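Local coordinates for dipeptide transport protein DPPA (Bacillus subtilis, PDB 1HI9) that uses two zinc ions per subunit to cleave N-terminal residues from D-amino acid-containing peptides inside the central chamber of a self-compartmentalizing homodecamer, at residues Y143-V148 with V208-P213. Sequence-based numbering, arbitrary orientation.
Sequences YYDVPV and VKPLTP
Pro210 lays the CG corner of its ring over one face of the Asp145–Val146 peptide: CG lies above the Asp145 C=O bond, 3.4 Å from Asp145 O and nearly as close to Asp145 C. The Pro147 ring runs alongside in the same direction, Pro147 CD 3.9 Å from Pro210 CG. Within 143-148 the Tyr143 ring presents CD2 to one face of Tyr144, over its centre, with the two rings nearly perpendicular. The motif is a Schellman helix end: Asp145, with positive phi (61°), is the C' residue that stops helix 133-143, Val146 N bonding to Ala141 O and Asp145 N to Gly142 O, and the chain turns toward strand 148-152 of the mixed, largely parallel sheet. The loop 208-213, between helix 187-203 and strand 218-223, covers this connection; the zinc ligand Glu133 is at the other end of helix 133-143, its side chain about 11 Å from that of Val148.

At the helix terminus the Pro213 ring meets backbone, its CD 3.7 Å from Tyr143 N, and rests on Tyr139 and Met254. Leu211 centres an inverse gamma turn, closed by a weak Thr212 N to Pro210 O bond, and its side chain packs on Ala138, Tyr139 and Leu164. Pro147 CB points into the loop and lies 3.7 Å from Val208 O; Pro147, which has no N-H, accepts a backbone hydrogen bond from Ala98 of strand 97-103. Val208 holds CG1 anti to its backbone N (chi1 -177°), beside its own carbonyl carbon, and this methyl comes to 3.5 Å from Val148 O while also touching Pro147 CB. Polar contact between the two backbones is relayed by a water that accepts from Val148 N at 2.8 Å and donates to Lys209 O at 3.2 Å.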
loop_
_atom_site.group_PDB
_atom_site.type_symbol
_atom_site.label_atom_id
_atom_site.label_comp_id
_atom_site.label_asym_id
_atom_site.label_seq_id
_atom_site.Cartn_x
_atom_site.Cartn_y
_atom_site.Cartn_z
ATOM N N TYR A 143 -34.703 1.340 35.240
ATOM C CA TYR A 143 -34.015 1.290 36.519
ATOM C C TYR A 143 -34.080 2.647 37.203
ATOM O O TYR A 143 -34.129 2.725 38.423
ATOM C CB TYR A 143 -32.553 0.907 36.320
ATOM C CG TYR A 143 -31.775 0.820 37.609
ATOM C CD1 TYR A 143 -31.815 -0.328 38.391
ATOM C CD2 TYR A 143 -31.023 1.913 38.062
ATOM C CE1 TYR A 143 -31.123 -0.395 39.604
ATOM C CE2 TYR A 143 -30.329 1.862 39.274
ATOM C CZ TYR A 143 -30.383 0.698 40.041
ATOM O OH TYR A 143 -29.690 0.628 41.234
ATOM N N TYR A 144 -34.064 3.716 36.412
ATOM C CA TYR A 144 -34.120 5.066 36.959
ATOM C C TYR A 144 -35.537 5.616 36.936
ATOM O O TYR A 144 -35.746 6.801 37.173
ATOM C CB TYR A 144 -33.199 6.007 36.177
ATOM C CG TYR A 144 -31.721 5.692 36.326
ATOM C CD1 TYR A 144 -31.032 4.973 35.340
ATOM C CD2 TYR A 144 -31.008 6.116 37.451
ATOM C CE1 TYR A 144 -29.674 4.686 35.469
ATOM C CE2 TYR A 144 -29.650 5.833 37.591
ATOM C CZ TYR A 144 -28.991 5.120 36.595
ATOM O OH TYR A 144 -27.654 4.850 36.733
ATOM N N ASP A 145 -36.503 4.746 36.655
ATOM C CA ASP A 145 -37.904 5.140 36.592
ATOM C C ASP A 145 -38.164 6.189 35.534
ATOM O O ASP A 145 -39.031 7.047 35.696
ATOM C CB ASP A 145 -38.384 5.650 37.947
ATOM C CG ASP A 145 -38.799 4.529 38.855
ATOM O OD1 ASP A 145 -39.813 3.866 38.533
ATOM O OD2 ASP A 145 -38.110 4.303 39.880
ATOM N N VAL A 146 -37.402 6.119 34.451
ATOM C CA VAL A 146 -37.573 7.058 33.363
ATOM C C VAL A 146 -38.210 6.312 32.214
ATOM O O VAL A 146 -37.746 5.253 31.812
ATOM C CB VAL A 146 -36.239 7.650 32.911
ATOM C CG1 VAL A 146 -36.465 8.569 31.732
ATOM C CG2 VAL A 146 -35.595 8.404 34.065
ATOM N N PRO A 147 -39.314 6.845 31.691
ATOM C CA PRO A 147 -40.025 6.218 30.574
ATOM C C PRO A 147 -39.479 6.611 29.200
ATOM O O PRO A 147 -39.010 7.731 28.998
ATOM C CB PRO A 147 -41.453 6.701 30.776
ATOM C CG PRO A 147 -41.235 8.110 31.288
ATOM C CD PRO A 147 -40.115 7.932 32.289
ATOM N N VAL A 148 -39.542 5.670 28.264
ATOM C CA VAL A 148 -39.088 5.905 26.909
ATOM C C VAL A 148 -40.299 6.476 26.179
ATOM O O VAL A 148 -41.191 5.742 25.751
ATOM C CB VAL A 148 -38.636 4.594 26.236
ATOM C CG1 VAL A 148 -38.261 4.848 24.794
ATOM C CG2 VAL A 148 -37.458 4.001 27.002
ATOM N N VAL A 208 -47.228 6.764 29.166
ATOM C CA VAL A 208 -46.107 5.840 29.050
ATOM C C VAL A 208 -45.427 5.582 30.384
ATOM O O VAL A 208 -45.096 6.515 31.115
ATOM C CB VAL A 208 -45.054 6.363 28.067
ATOM C CG1 VAL A 208 -43.938 5.338 27.916
ATOM C CG2 VAL A 208 -45.702 6.655 26.727
ATOM N N LYS A 209 -45.213 4.308 30.691
ATOM C CA LYS A 209 -44.577 3.934 31.945
ATOM C C LYS A 209 -43.184 3.365 31.746
ATOM O O LYS A 209 -42.879 2.785 30.706
ATOM C CB LYS A 209 -45.436 2.916 32.702
ATOM C CG LYS A 209 -46.656 3.501 33.396
ATOM C CD LYS A 209 -47.272 2.473 34.324
ATOM C CE LYS A 209 -48.373 3.078 35.190
ATOM N NZ LYS A 209 -48.880 2.119 36.240
ATOM N N PRO A 210 -42.315 3.530 32.751
ATOM C CA PRO A 210 -40.941 3.029 32.694
ATOM C C PRO A 210 -40.928 1.514 32.553
ATOM O O PRO A 210 -41.760 0.826 33.135
ATOM C CB PRO A 210 -40.351 3.486 34.029
ATOM C CG PRO A 210 -41.107 4.746 34.320
ATOM C CD PRO A 210 -42.521 4.344 33.960
ATOM N N LEU A 211 -39.987 1.003 31.765
ATOM C CA LEU A 211 -39.867 -0.430 31.563
ATOM C C LEU A 211 -39.078 -0.992 32.744
ATOM O O LEU A 211 -37.869 -1.216 32.651
ATOM C CB LEU A 211 -39.123 -0.720 30.261
ATOM C CG LEU A 211 -39.607 -1.903 29.420
ATOM C CD1 LEU A 211 -38.490 -2.321 28.474
ATOM C CD2 LEU A 211 -39.998 -3.064 30.301
ATOM N N THR A 212 -39.767 -1.212 33.856
ATOM C CA THR A 212 -39.126 -1.717 35.058
ATOM C C THR A 212 -38.459 -3.071 34.846
ATOM O O THR A 212 -39.094 -4.029 34.390
ATOM C CB THR A 212 -40.140 -1.823 36.211
ATOM O OG1 THR A 212 -40.780 -0.554 36.390
ATOM C CG2 THR A 212 -39.439 -2.227 37.508
ATOM N N PRO A 213 -37.158 -3.163 35.162
ATOM C CA PRO A 213 -36.414 -4.410 35.004
ATOM C C PRO A 213 -36.446 -5.231 36.282
ATOM O O PRO A 213 -36.714 -4.707 37.359
ATOM C CB PRO A 213 -35.012 -3.916 34.690
ATOM C CG PRO A 213 -34.905 -2.738 35.618
ATOM C CD PRO A 213 -36.236 -2.040 35.420
HETATM O O HOH W 1 -40.093 3.093 29.107
#